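Local coordinates for probable O-methyltransferase (Mycobacterium tuberculosis, PDB 6JCL), which catalyses the metal-dependent transfer of a methyl group from S-adenosyl-L-methionine to a hydroxyl of catechol-like compounds, working as a homodimer, at residues 123-128 with 149-154; 144-149 with 189-194. All blocks are in the same frame, centred on the assembly; numbering follows the deposited sequence.

Contact 1 (123-128 with 149-154); sequences DTLPTL and IQWAIR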
ATOM      1  N   ASP A 123      21.599 -18.120  -6.482  1.00 26.72           N
ATOM      2  CA  ASP A 123      22.358 -19.206  -5.878  1.00 32.07           C
ATOM      3  C   ASP A 123      22.000 -19.441  -4.421  1.00 25.62           C
ATOM      4  O   ASP A 123      22.149 -20.570  -3.941  1.00 28.10           O
ATOM      5  CB  ASP A 123      23.858 -18.930  -5.988  1.00 26.05           C
ATOM      6  CG  ASP A 123      24.318 -18.797  -7.425  1.00 37.53           C
ATOM      7  OD1 ASP A 123      23.691 -19.423  -8.313  1.00 34.43           O
ATOM      8  OD2 ASP A 123      25.299 -18.062  -7.669  1.00 33.96           O
ATOM      9  N   THR A 124      21.566 -18.407  -3.696  1.00 28.37           N
ATOM     10  CA  THR A 124      21.275 -18.589  -2.276  1.00 29.50           C
ATOM     11  C   THR A 124      19.812 -18.931  -2.009  1.00 29.76           C
ATOM     12  O   THR A 124      19.530 -19.659  -1.052  1.00 29.45           O
ATOM     13  CB  THR A 124      21.666 -17.340  -1.469  1.00 26.43           C
ATOM     14  OG1 THR A 124      20.974 -16.189  -1.971  1.00 25.31           O
ATOM     15  CG2 THR A 124      23.178 -17.106  -1.538  1.00 27.54           C
ATOM     16  N   LEU A 125      18.884 -18.452  -2.844  1.00 26.09           N
ATOM     17  CA  LEU A 125      17.471 -18.800  -2.684  1.00 27.24           C
ATOM     18  C   LEU A 125      17.214 -20.298  -2.545  1.00 32.19           C
ATOM     19  O   LEU A 125      16.374 -20.665  -1.706  1.00 29.85           O
ATOM     20  CB  LEU A 125      16.654 -18.226  -3.857  1.00 24.20           C
ATOM     21  CG  LEU A 125      16.293 -16.741  -3.711  1.00 21.80           C
ATOM     22  CD1 LEU A 125      15.882 -16.090  -5.041  1.00 23.09           C
ATOM     23  CD2 LEU A 125      15.192 -16.534  -2.663  1.00 23.22           C
ATOM     24  N   PRO A 126      17.854 -21.195  -3.320  1.00 32.98           N
ATOM     25  CA  PRO A 126      17.640 -22.644  -3.119  1.00 35.93           C
ATOM     26  C   PRO A 126      18.183 -23.193  -1.802  1.00 38.52           C
ATOM     27  O   PRO A 126      17.859 -24.334  -1.454  1.00 44.52           O
ATOM     28  CB  PRO A 126      18.383 -23.287  -4.301  1.00 33.23           C
ATOM     29  CG  PRO A 126      18.597 -22.211  -5.282  1.00 35.39           C
ATOM     30  CD  PRO A 126      18.637 -20.921  -4.544  1.00 33.37           C
ATOM     31  N   THR A 127      19.022 -22.452  -1.085  1.00 36.58           N
ATOM     32  CA  THR A 127      19.596 -22.931   0.163  1.00 38.57           C
ATOM     33  C   THR A 127      18.839 -22.445   1.386  1.00 37.20           C
ATOM     34  O   THR A 127      19.152 -22.879   2.501  1.00 36.54           O
ATOM     35  CB  THR A 127      21.061 -22.484   0.282  1.00 35.62           C
ATOM     36  OG1 THR A 127      21.106 -21.069   0.528  1.00 38.41           O
ATOM     37  CG2 THR A 127      21.819 -22.811  -0.992  1.00 41.47           C
ATOM     38  N   LEU A 128      17.866 -21.556   1.198  1.00 35.22           N
ATOM     39  CA  LEU A 128      17.130 -20.963   2.309  1.00 33.45           C
ATOM     40  C   LEU A 128      16.180 -21.957   2.957  1.00 43.57           C
ATOM     41  O   LEU A 128      15.422 -22.646   2.268  1.00 47.86           O
ATOM     42  CB  LEU A 128      16.324 -19.758   1.830  1.00 32.84           C
ATOM     43  CG  LEU A 128      17.045 -18.507   1.352  1.00 29.63           C
ATOM     44  CD1 LEU A 128      16.023 -17.381   1.169  1.00 27.73           C
ATOM     45  CD2 LEU A 128      18.161 -18.100   2.316  1.00 32.75           C
ATOM     46  N   ILE A 149      10.310 -13.715  -8.327  1.00 18.68           N
ATOM     47  CA  ILE A 149       8.888 -13.885  -8.036  1.00 18.80           C
ATOM     48  C   ILE A 149       8.524 -15.369  -8.043  1.00 19.88           C
ATOM     49  O   ILE A 149       7.791 -15.847  -7.166  1.00 20.25           O
ATOM     50  CB  ILE A 149       8.028 -13.079  -9.029  1.00 19.71           C
ATOM     51  CG1 ILE A 149       8.195 -11.583  -8.787  1.00 19.25           C
ATOM     52  CG2 ILE A 149       6.537 -13.485  -8.913  1.00 21.07           C
ATOM     53  CD1 ILE A 149       7.793 -10.747 -10.007  1.00 22.82           C
ATOM     54  N   GLN A 150       9.059 -16.129  -9.006  1.00 20.52           N
ATOM     55  CA  GLN A 150       8.824 -17.572  -9.018  1.00 21.70           C
ATOM     56  C   GLN A 150       9.357 -18.229  -7.745  1.00 24.81           C
ATOM     57  O   GLN A 150       8.685 -19.086  -7.155  1.00 22.89           O
ATOM     58  CB  GLN A 150       9.450 -18.185 -10.273  1.00 25.77           C
ATOM     59  CG  GLN A 150       8.655 -17.849 -11.539  1.00 30.83           C
ATOM     60  CD  GLN A 150       9.395 -18.160 -12.834  1.00 44.46           C
ATOM     61  OE1 GLN A 150      10.628 -18.153 -12.886  1.00 43.51           O
ATOM     62  NE2 GLN A 150       8.639 -18.438 -13.888  1.00 52.24           N
ATOM     63  N   TRP A 151      10.547 -17.822  -7.287  1.00 24.09           N
ATOM     64  CA  TRP A 151      11.070 -18.346  -6.026  1.00 22.12           C
ATOM     65  C   TRP A 151      10.197 -17.910  -4.856  1.00 21.78           C
ATOM     66  O   TRP A 151       9.965 -18.693  -3.927  1.00 22.64           O
ATOM     67  CB  TRP A 151      12.518 -17.879  -5.803  1.00 21.78           C
ATOM     68  CG  TRP A 151      13.526 -18.858  -6.334  1.00 22.71           C
ATOM     69  CD1 TRP A 151      14.348 -18.689  -7.413  1.00 23.57           C
ATOM     70  CD2 TRP A 151      13.789 -20.170  -5.830  1.00 26.19           C
ATOM     71  NE1 TRP A 151      15.109 -19.815  -7.607  1.00 30.63           N
ATOM     72  CE2 TRP A 151      14.788 -20.739  -6.647  1.00 33.33           C
ATOM     73  CE3 TRP A 151      13.287 -20.915  -4.761  1.00 29.52           C
ATOM     74  CZ2 TRP A 151      15.294 -22.017  -6.427  1.00 35.51           C
ATOM     75  CZ3 TRP A 151      13.784 -22.190  -4.549  1.00 32.73           C
ATOM     76  CH2 TRP A 151      14.780 -22.727  -5.379  1.00 38.68           C
ATOM     77  N   ALA A 152       9.721 -16.660  -4.881  1.00 21.04           N
ATOM     78  CA  ALA A 152       8.870 -16.164  -3.796  1.00 20.48           C
ATOM     79  C   ALA A 152       7.618 -17.015  -3.654  1.00 24.63           C
ATOM     80  O   ALA A 152       7.222 -17.377  -2.544  1.00 24.06           O
ATOM     81  CB  ALA A 152       8.508 -14.694  -4.039  1.00 19.37           C
ATOM     82  N   ILE A 153       6.974 -17.340  -4.770  1.00 22.97           N
ATOM     83  CA  ILE A 153       5.797 -18.200  -4.724  1.00 24.04           C
ATOM     84  C   ILE A 153       6.144 -19.551  -4.122  1.00 26.38           C
ATOM     85  O   ILE A 153       5.415 -20.068  -3.266  1.00 27.63           O
ATOM     86  CB  ILE A 153       5.204 -18.337  -6.135  1.00 24.06           C
ATOM     87  CG1 ILE A 153       4.651 -16.980  -6.589  1.00 24.69           C
ATOM     88  CG2 ILE A 153       4.160 -19.461  -6.195  1.00 29.32           C
ATOM     89  CD1 ILE A 153       4.267 -16.962  -8.052  1.00 26.48           C
ATOM     90  N   ARG A 154       7.272 -20.137  -4.538  1.00 24.09           N
ATOM     91  CA  ARG A 154       7.657 -21.442  -4.008  1.00 25.38           C
ATOM     92  C   ARG A 154       7.940 -21.385  -2.508  1.00 25.48           C
ATOM     93  O   ARG A 154       7.622 -22.329  -1.773  1.00 27.49           O
ATOM     94  CB  ARG A 154       8.871 -21.976  -4.777  1.00 31.11           C
ATOM     95  CG  ARG A 154       9.462 -23.246  -4.175  1.00 35.45           C
ATOM     96  CD  ARG A 154      10.574 -23.817  -5.045  1.00 45.05           C
ATOM     97  NE  ARG A 154      10.967 -25.154  -4.603  1.00 55.71           N
ATOM     98  CZ  ARG A 154      11.784 -25.954  -5.282  1.00 58.59           C
ATOM     99  NH1 ARG A 154      12.300 -25.550  -6.436  1.00 56.45           N
ATOM    100  NH2 ARG A 154      12.090 -27.156  -4.807  1.00 60.20           N
TER

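Contact 2 (144-149 with 189-194); sequences NNVAYI and LQMMGE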
ATOM      1  N   ASN A 144      16.132 -10.103 -12.998  1.00 19.23           N
ATOM      2  CA  ASN A 144      15.726 -11.337 -12.339  1.00 19.90           C
ATOM      3  C   ASN A 144      14.461 -11.185 -11.506  1.00 19.54           C
ATOM      4  O   ASN A 144      14.113 -12.111 -10.761  1.00 19.84           O
ATOM      5  CB  ASN A 144      16.862 -11.865 -11.466  1.00 19.35           C
ATOM      6  CG  ASN A 144      17.785 -12.796 -12.227  1.00 28.13           C
ATOM      7  OD1 ASN A 144      17.333 -13.672 -12.978  1.00 26.52           O
ATOM      8  ND2 ASN A 144      19.082 -12.623 -12.030  1.00 24.43           N
ATOM      9  N   ASN A 145      13.738 -10.064 -11.629  1.00 18.24           N
ATOM     10  CA  ASN A 145      12.456  -9.952 -10.931  1.00 17.31           C
ATOM     11  C   ASN A 145      11.612 -11.214 -11.128  1.00 17.68           C
ATOM     12  O   ASN A 145      11.070 -11.778 -10.173  1.00 18.99           O
ATOM     13  CB  ASN A 145      11.651  -8.769 -11.454  1.00 20.29           C
ATOM     14  CG  ASN A 145      12.024  -7.437 -10.848  1.00 18.62           C
ATOM     15  OD1 ASN A 145      12.809  -7.311  -9.899  1.00 18.80           O
ATOM     16  ND2 ASN A 145      11.470  -6.397 -11.452  1.00 18.02           N
ATOM     17  N   VAL A 146      11.474 -11.658 -12.377  1.00 18.85           N
ATOM     18  CA  VAL A 146      10.563 -12.760 -12.682  1.00 18.96           C
ATOM     19  C   VAL A 146      11.030 -14.049 -12.014  1.00 22.16           C
ATOM     20  O   VAL A 146      10.229 -14.773 -11.413  1.00 23.37           O
ATOM     21  CB  VAL A 146      10.413 -12.921 -14.206  1.00 23.42           C
ATOM     22  CG1 VAL A 146       9.883 -14.301 -14.561  1.00 27.51           C
ATOM     23  CG2 VAL A 146       9.485 -11.832 -14.743  1.00 23.75           C
ATOM     24  N   ALA A 147      12.332 -14.355 -12.100  1.00 20.28           N
ATOM     25  CA  ALA A 147      12.863 -15.513 -11.373  1.00 20.56           C
ATOM     26  C   ALA A 147      12.640 -15.385  -9.865  1.00 20.15           C
ATOM     27  O   ALA A 147      12.273 -16.371  -9.197  1.00 21.87           O
ATOM     28  CB  ALA A 147      14.351 -15.674 -11.657  1.00 20.94           C
ATOM     29  N   TYR A 148      12.866 -14.185  -9.308  1.00 19.25           N
ATOM     30  CA  TYR A 148      12.693 -14.007  -7.867  1.00 18.95           C
ATOM     31  C   TYR A 148      11.231 -14.157  -7.466  1.00 21.13           C
ATOM     32  O   TYR A 148      10.928 -14.668  -6.380  1.00 19.22           O
ATOM     33  CB  TYR A 148      13.233 -12.643  -7.415  1.00 18.11           C
ATOM     34  CG  TYR A 148      14.710 -12.482  -7.662  1.00 20.48           C
ATOM     35  CD1 TYR A 148      15.555 -13.589  -7.692  1.00 21.71           C
ATOM     36  CD2 TYR A 148      15.260 -11.222  -7.859  1.00 17.69           C
ATOM     37  CE1 TYR A 148      16.912 -13.445  -7.931  1.00 20.63           C
ATOM     38  CE2 TYR A 148      16.607 -11.066  -8.102  1.00 17.97           C
ATOM     39  CZ  TYR A 148      17.431 -12.173  -8.122  1.00 18.81           C
ATOM     40  OH  TYR A 148      18.772 -12.011  -8.373  1.00 19.84           O
ATOM     41  N   ILE A 149      10.310 -13.715  -8.327  1.00 18.68           N
ATOM     42  CA  ILE A 149       8.888 -13.885  -8.036  1.00 18.80           C
ATOM     43  C   ILE A 149       8.524 -15.369  -8.043  1.00 19.88           C
ATOM     44  O   ILE A 149       7.791 -15.847  -7.166  1.00 20.25           O
ATOM     45  CB  ILE A 149       8.028 -13.079  -9.029  1.00 19.71           C
ATOM     46  CG1 ILE A 149       8.195 -11.583  -8.787  1.00 19.25           C
ATOM     47  CG2 ILE A 149       6.537 -13.485  -8.913  1.00 21.07           C
ATOM     48  CD1 ILE A 149       7.793 -10.747 -10.007  1.00 22.82           C
ATOM     49  N   LEU A 189       5.551  -6.877 -14.805  1.00 17.03           N
ATOM     50  CA  LEU A 189       4.123  -6.626 -14.647  1.00 17.12           C
ATOM     51  C   LEU A 189       3.297  -7.577 -15.512  1.00 21.45           C
ATOM     52  O   LEU A 189       2.248  -8.091 -15.082  1.00 18.86           O
ATOM     53  CB  LEU A 189       3.817  -5.166 -14.992  1.00 16.82           C
ATOM     54  CG  LEU A 189       4.391  -4.123 -14.020  1.00 16.26           C
ATOM     55  CD1 LEU A 189       4.290  -2.729 -14.659  1.00 17.33           C
ATOM     56  CD2 LEU A 189       3.643  -4.167 -12.705  1.00 18.11           C
ATOM     57  N   GLN A 190       3.752  -7.829 -16.736  1.00 19.06           N
ATOM     58  CA  GLN A 190       3.019  -8.755 -17.594  1.00 19.54           C
ATOM     59  C   GLN A 190       3.041 -10.167 -17.020  1.00 19.96           C
ATOM     60  O   GLN A 190       2.018 -10.869 -17.036  1.00 20.97           O
ATOM     61  CB  GLN A 190       3.607  -8.712 -19.001  1.00 22.15           C
ATOM     62  CG  GLN A 190       3.280  -7.380 -19.680  1.00 22.25           C
ATOM     63  CD  GLN A 190       3.881  -7.267 -21.070  1.00 30.71           C
ATOM     64  OE1 GLN A 190       5.028  -7.639 -21.295  1.00 31.41           O
ATOM     65  NE2 GLN A 190       3.092  -6.754 -22.013  1.00 34.44           N
ATOM     66  N   MET A 191       4.176 -10.575 -16.447  1.00 21.02           N
ATOM     67  CA  MET A 191       4.257 -11.903 -15.857  1.00 25.10           C
ATOM     68  C   MET A 191       3.329 -12.020 -14.654  1.00 21.15           C
ATOM     69  O   MET A 191       2.622 -13.028 -14.505  1.00 22.48           O
ATOM     70  CB  MET A 191       5.704 -12.210 -15.456  1.00 19.87           C
ATOM     71  CG  MET A 191       5.876 -13.546 -14.726  1.00 23.78           C
ATOM     72  SD  MET A 191       5.843 -13.318 -12.929  1.00 28.70           S
ATOM     73  CE  MET A 191       6.601 -14.864 -12.421  1.00 34.60           C
ATOM     74  N   MET A 192       3.274 -10.979 -13.814  1.00 19.50           N
ATOM     75  CA  MET A 192       2.430 -11.045 -12.624  1.00 19.27           C
ATOM     76  C   MET A 192       0.957 -11.086 -13.007  1.00 21.12           C
ATOM     77  O   MET A 192       0.169 -11.814 -12.390  1.00 22.90           O
ATOM     78  CB  MET A 192       2.718  -9.858 -11.687  1.00 18.90           C
ATOM     79  CG  MET A 192       4.134  -9.873 -11.111  1.00 18.05           C
ATOM     80  SD  MET A 192       4.533  -8.439 -10.094  1.00 19.81           S
ATOM     81  CE  MET A 192       3.700  -8.906  -8.587  1.00 23.14           C
ATOM     82  N   GLY A 193       0.570 -10.338 -14.043  1.00 21.21           N
ATOM     83  CA  GLY A 193      -0.817 -10.350 -14.460  1.00 23.51           C
ATOM     84  C   GLY A 193      -1.231 -11.703 -14.997  1.00 24.01           C
ATOM     85  O   GLY A 193      -2.374 -12.132 -14.816  1.00 28.25           O
ATOM     86  N   GLU A 194      -0.311 -12.389 -15.675  1.00 23.72           N
ATOM     87  CA  GLU A 194      -0.627 -13.665 -16.299  1.00 25.93           C
ATOM     88  C   GLU A 194      -0.511 -14.847 -15.349  1.00 29.14           C
ATOM     89  O   GLU A 194      -1.065 -15.914 -15.640  1.00 26.26           O
ATOM     90  CB  GLU A 194       0.287 -13.885 -17.504  1.00 29.51           C
ATOM     91  CG  GLU A 194      -0.098 -13.060 -18.716  1.00 42.24           C
ATOM     92  CD  GLU A 194       0.881 -13.225 -19.872  1.00 59.61           C
ATOM     93  OE1 GLU A 194       2.027 -13.661 -19.628  1.00 62.81           O
ATOM     94  OE2 GLU A 194       0.497 -12.930 -21.025  1.00 66.15           O
TER

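Contact 1 (123-128 with 149-154)
The indole of Trp151 lies flat against the 3-10 turn that carries Leu125 and Pro126, and nearly all of the contact is made on one face of that ring. Leu125 packs at its five-membered end. Its CB stands 4.0 Å from the centroid of the pyrrole ring of Trp151, only 10° off the ring normal, a CH-pi contact made squarely over the face. The branch beyond runs on past the indole: with CG set beside the backbone N (chi1 -81°), Leu125 CD1 reaches Trp151 CD1 at 3.8 Å. This is the buried end, and Leu125 also rests on Leu91 of strand 87-92.

Pro126 lies over the benzo end on the same face, its ring turned only slightly from the indole plane. Pro126 CG comes to 3.5 Å from Trp151 CZ2, and Pro126 CA lies 3.6 Å from Trp151 CH2. Closeness and burial do not coincide here, for the tightest approach falls at the solvent side, where Pro126 is exposed. The turn is tied internally, since Thr124 O accepts both Thr127 N and Thr127 OG1, the hydroxyl at 2.6 Å and on a carbonyl lone pair.

Such an apolar seam between neighbouring connections on one side of the sheet fits the Rossmann-like fold of class I methyltransferases; at its inner end, Leu125 neighbours Ala121, an inferred S-adenosyl-L-methionine-binding residue.

Contact 2 (144-149 with 189-194)
Met191 lays its thioether chain across Val146 and ends against Ile149, bridging two helices whose local axes come within 10.3 Å and run at 30° to each other. Nearest the helix of Met191, its CB meets Val146 CG2 at 3.9 Å, and CG lies over both methyls of the valine. A bend at chi2 (-95°) then turns the methyl toward Ile149, where Met191 CE sits 3.8 Å from Ile149 CG2 and equally far from Val146 O. Ile149 divides its two branches between neighbouring methionines: CG2 serves Met191, while on the other branch Ile149 CD1 lies 3.9 Å from Met192 CG and 4.0 Å from Met192 SD. The side chains of Ile149 and Met192 cross nearly at right angles.

Polar bonds of the next shell tie the start of helix 145-155 to its surroundings. Asn145 ND2 bonds to Thr188 OG1, linking it to helix 180-194, whereas Tyr148 OH and the ND2 of Asn144, the residue just before the helix, bond to the two carboxylate oxygens of Asp141. Tyr148 itself touches the bound S-adenosyl-L-homocysteine.

Farther out, Ile149 and Met192 both rest on Val164 of strand 160-165, and Ile149 also reaches Ile138 of strand 133-138. Helix 180-194 continues the layer toward the dimer interface, where Leu189 and Gln190 pack on Leu16 and Phe15 of the second subunit.

In the fold
Helix 145-155 is common to both contacts and shows how one helix can serve two neighbours with different chemistry. In contact 1 a flat indole face packs on a proline-containing turn, in a contact that is only partly buried. Contact 2 is deeper: flexible methionine chains fit around branched aliphatic side chains, and three of its four touching residues are buried. Their centres are 13 Å apart, yet they adjoin directly, with Leu125 CD1 at 3.7 Å from Tyr148 CD1 and Gln150 CG equally close to Met191 CE. On one side helix 145-155 meets the 3-10 turn that follows helix 121-124; on another it meets helix 180-194, whose neighbouring residues reach the second subunit.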